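Local coordinates for cell wall binding protein cwp8 (Peptoclostridium difficile, PDB 5J6Q) that probably attaches to the bacterial cell wall through its three tandem CWB2 modules, as a surface protein associated with the S-layer, at residues A[322-333]-A[527-538]. Residues are numbered along the deposited sequence; the frame is centred on the assembly and turned at random.
Sequences IVDGLASAPLAS and NGQLVDALTAAP. With SO4 (sulfate ion), chain D.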
loop_
_atom_site.group_PDB
_atom_site.type_symbol
_atom_site.label_atom_id
_atom_site.label_comp_id
_atom_site.label_asym_id
_atom_site.label_seq_id
_atom_site.Cartn_x
_atom_site.Cartn_y
_atom_site.Cartn_z
ATOM N N ILE A 322 12.775 6.031 30.466
ATOM C CA ILE A 322 12.701 4.612 30.161
ATOM C C ILE A 322 12.443 3.798 31.400
ATOM O O ILE A 322 11.561 2.914 31.366
ATOM C CB ILE A 322 14.004 4.176 29.458
ATOM C CG1 ILE A 322 14.164 5.022 28.224
ATOM C CG2 ILE A 322 13.981 2.717 29.119
ATOM C CD1 ILE A 322 12.922 4.859 27.272
ATOM N N VAL A 323 13.165 4.078 32.513
ATOM C CA VAL A 323 12.902 3.184 33.666
ATOM C C VAL A 323 11.500 3.365 34.273
ATOM O O VAL A 323 10.866 2.360 34.614
ATOM C CB VAL A 323 14.000 3.339 34.748
ATOM C CG1 VAL A 323 13.562 2.722 36.069
ATOM C CG2 VAL A 323 15.298 2.684 34.277
ATOM N N ASP A 324 11.019 4.601 34.409
ATOM C CA ASP A 324 9.701 4.801 34.988
ATOM C C ASP A 324 8.691 4.178 34.062
ATOM O O ASP A 324 7.711 3.569 34.507
ATOM C CB ASP A 324 9.396 6.305 35.138
ATOM C CG ASP A 324 10.465 7.105 35.855
ATOM O OD1 ASP A 324 11.233 6.506 36.628
ATOM O OD2 ASP A 324 10.529 8.348 35.637
ATOM N N GLY A 325 8.914 4.347 32.752
ATOM C CA GLY A 325 8.010 3.776 31.785
ATOM C C GLY A 325 7.942 2.258 31.782
ATOM O O GLY A 325 6.856 1.701 31.824
ATOM N N LEU A 326 9.088 1.560 31.722
ATOM C CA LEU A 326 9.027 0.090 31.639
ATOM C C LEU A 326 8.430 -0.439 32.918
ATOM O O LEU A 326 7.626 -1.374 32.880
ATOM C CB LEU A 326 10.429 -0.522 31.330
ATOM C CG LEU A 326 11.479 -0.491 32.450
ATOM C CD1 LEU A 326 11.301 -1.687 33.372
ATOM C CD2 LEU A 326 12.878 -0.602 31.835
ATOM N N ALA A 327 8.812 0.197 34.091
ATOM C CA ALA A 327 8.211 -0.192 35.395
ATOM C C ALA A 327 6.691 0.126 35.389
ATOM O O ALA A 327 5.927 -0.529 36.105
ATOM C CB ALA A 327 8.896 0.571 36.523
ATOM N N SER A 328 6.227 1.110 34.564
ATOM C CA SER A 328 4.787 1.423 34.540
ATOM C C SER A 328 3.885 0.433 33.798
ATOM O O SER A 328 2.666 0.685 33.745
ATOM C CB SER A 328 4.574 2.786 33.919
ATOM O OG SER A 328 5.220 3.742 34.741
ATOM N N ALA A 329 4.434 -0.676 33.263
ATOM C CA ALA A 329 3.610 -1.566 32.447
ATOM C C ALA A 329 2.535 -2.292 33.233
ATOM O O ALA A 329 1.421 -2.318 32.703
ATOM C CB ALA A 329 4.492 -2.600 31.718
ATOM N N PRO A 330 2.831 -2.955 34.409
ATOM C CA PRO A 330 1.723 -3.631 35.122
ATOM C C PRO A 330 0.715 -2.588 35.606
ATOM O O PRO A 330 -0.403 -2.944 35.807
ATOM C CB PRO A 330 2.447 -4.407 36.226
ATOM C CG PRO A 330 3.754 -3.721 36.349
ATOM C CD PRO A 330 4.131 -3.359 34.989
ATOM N N LEU A 331 1.130 -1.317 35.766
ATOM C CA LEU A 331 0.279 -0.263 36.220
ATOM C C LEU A 331 -0.683 0.137 35.108
ATOM O O LEU A 331 -1.902 0.206 35.385
ATOM C CB LEU A 331 1.067 1.000 36.687
ATOM C CG LEU A 331 0.092 2.071 37.183
ATOM C CD1 LEU A 331 -0.878 1.389 38.222
ATOM C CD2 LEU A 331 0.747 3.211 37.779
ATOM N N ALA A 332 -0.147 0.401 33.843
ATOM C CA ALA A 332 -1.040 0.704 32.725
ATOM C C ALA A 332 -1.960 -0.496 32.459
ATOM O O ALA A 332 -3.107 -0.295 32.051
ATOM C CB ALA A 332 -0.272 1.023 31.445
ATOM N N SER A 333 -1.489 -1.705 32.656
ATOM C CA SER A 333 -2.354 -2.852 32.363
ATOM C C SER A 333 -3.429 -2.968 33.425
ATOM O O SER A 333 -4.572 -3.324 33.113
ATOM C CB SER A 333 -1.550 -4.152 32.364
ATOM O OG SER A 333 -1.016 -4.470 31.088
ATOM N N ASN A 527 19.450 4.193 24.324
ATOM C CA ASN A 527 18.364 3.644 25.164
ATOM C C ASN A 527 17.014 4.425 25.135
ATOM O O ASN A 527 15.925 3.801 25.308
ATOM C CB ASN A 527 18.900 3.458 26.568
ATOM C CG ASN A 527 19.875 2.247 26.643
ATOM O OD1 ASN A 527 20.169 1.582 25.622
ATOM N ND2 ASN A 527 20.380 1.864 27.806
ATOM N N GLY A 528 17.054 5.731 24.877
ATOM C CA GLY A 528 15.820 6.465 24.711
ATOM C C GLY A 528 14.925 5.805 23.661
ATOM O O GLY A 528 13.691 5.949 23.729
ATOM N N GLN A 529 15.527 5.007 22.692
ATOM C CA GLN A 529 14.689 4.384 21.649
ATOM C C GLN A 529 13.872 3.157 22.195
ATOM O O GLN A 529 13.084 2.559 21.469
ATOM C CB GLN A 529 15.571 3.960 20.450
ATOM C CG GLN A 529 16.081 5.193 19.684
ATOM C CD GLN A 529 14.970 6.033 19.142
ATOM O OE1 GLN A 529 14.119 5.590 18.416
ATOM N NE2 GLN A 529 15.040 7.318 19.438
ATOM N N LEU A 530 14.086 2.810 23.443
ATOM C CA LEU A 530 13.331 1.737 24.079
ATOM C C LEU A 530 11.936 2.227 24.412
ATOM O O LEU A 530 11.075 1.429 24.868
ATOM C CB LEU A 530 14.050 1.261 25.348
ATOM C CG LEU A 530 15.307 0.368 24.982
ATOM C CD1 LEU A 530 15.975 0.161 26.370
ATOM C CD2 LEU A 530 14.925 -1.056 24.419
ATOM N N VAL A 531 11.660 3.520 24.144
ATOM C CA VAL A 531 10.324 4.026 24.524
ATOM C C VAL A 531 9.201 3.313 23.779
ATOM O O VAL A 531 8.125 3.125 24.331
ATOM C CB VAL A 531 10.263 5.550 24.264
ATOM C CG1 VAL A 531 10.526 5.815 22.767
ATOM C CG2 VAL A 531 8.879 6.102 24.686
ATOM N N ASP A 532 9.439 2.895 22.517
ATOM C CA ASP A 532 8.368 2.210 21.783
ATOM C C ASP A 532 7.974 0.867 22.508
ATOM O O ASP A 532 6.800 0.525 22.649
ATOM C CB ASP A 532 8.819 1.950 20.324
ATOM C CG ASP A 532 8.841 3.234 19.470
ATOM O OD1 ASP A 532 8.289 4.284 19.923
ATOM O OD2 ASP A 532 9.372 3.190 18.386
ATOM N N ALA A 533 8.979 0.138 22.899
ATOM C CA ALA A 533 8.878 -1.078 23.579
ATOM C C ALA A 533 8.017 -0.825 24.855
ATOM O O ALA A 533 7.055 -1.550 25.085
ATOM C CB ALA A 533 10.261 -1.585 23.950
ATOM N N LEU A 534 8.361 0.194 25.657
ATOM C CA LEU A 534 7.640 0.468 26.872
ATOM C C LEU A 534 6.175 0.936 26.575
ATOM O O LEU A 534 5.302 0.487 27.279
ATOM C CB LEU A 534 8.481 1.408 27.790
ATOM C CG LEU A 534 8.326 2.840 27.536
ATOM C CD1 LEU A 534 7.094 3.381 28.348
ATOM C CD2 LEU A 534 9.622 3.535 27.893
ATOM N N THR A 535 5.861 1.734 25.523
ATOM C CA THR A 535 4.412 2.034 25.342
ATOM C C THR A 535 3.639 0.786 24.884
ATOM O O THR A 535 2.465 0.659 25.236
ATOM C CB THR A 535 4.156 3.151 24.327
ATOM O OG1 THR A 535 4.758 2.871 23.087
ATOM C CG2 THR A 535 4.659 4.508 24.823
ATOM N N ALA A 536 4.307 -0.173 24.148
ATOM C CA ALA A 536 3.588 -1.371 23.756
ATOM C C ALA A 536 3.554 -2.540 24.781
ATOM O O ALA A 536 2.760 -3.502 24.575
ATOM C CB ALA A 536 4.134 -1.912 22.428
ATOM N N ALA A 537 4.304 -2.527 25.825
ATOM C CA ALA A 537 4.268 -3.702 26.674
ATOM C C ALA A 537 2.781 -4.035 27.220
ATOM O O ALA A 537 2.517 -5.201 27.259
ATOM C CB ALA A 537 5.238 -3.545 27.831
ATOM N N PRO A 538 1.863 -3.096 27.661
ATOM C CA PRO A 538 0.500 -3.515 28.141
ATOM C C PRO A 538 -0.256 -4.096 27.004
ATOM O O PRO A 538 -1.153 -4.939 27.189
ATOM C CB PRO A 538 -0.135 -2.198 28.677
ATOM C CG PRO A 538 0.986 -1.070 28.376
ATOM C CD PRO A 538 2.255 -1.792 28.223
HETATM S S SO4 D . 11.685 9.883 18.112
HETATM O O1 SO4 D . 13.034 9.704 18.728
HETATM O O2 SO4 D . 11.744 10.661 16.995
HETATM O O3 SO4 D . 10.793 10.508 18.989
HETATM O O4 SO4 D . 11.125 8.514 17.739
#
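Three CWB2 modules of a single chain pack together, and here the first and third meet through equivalent helices, 322-327 with 329-333 against 531-538; helix 434-438 touches both partners. Helices 322-327 and 531-538 run nearly parallel, 18° apart, with axes 8.7 Å from each other. G325 lets them come this close: having no side chain, it offers bare backbone to L534 CD1, 3.6 Å from G325 CA. The other methyl, L534 CD2, meets I322 CD1 at 3.6 Å. In L534, chi1 of 86° sets CG between the backbone N and carbonyl carbon, and chi2 turns the two methyls to these partners. I322 reaches over the start of helix 531-538, its CD1 3.6 Å from V531 N and its CG2 against L530 CB, a branched chain filling the corner after the 3-10 turn 527-529. N527, whose O lies near I322 CG1, is hydrogen-bonded to E427 and R498. Q529, turned away from 322-333, donates to a sulfate ion, likely from the crystallisation solution, that R294 also binds. Helix 329-333 crosses 531-538 at 39°, where short side chains allow close approach: A329 CB faces A537 CB at 4.1 Å. The compact ring of P538 then rests its CG on A332 CB, and its CB lies 3.4 Å from S333 OG.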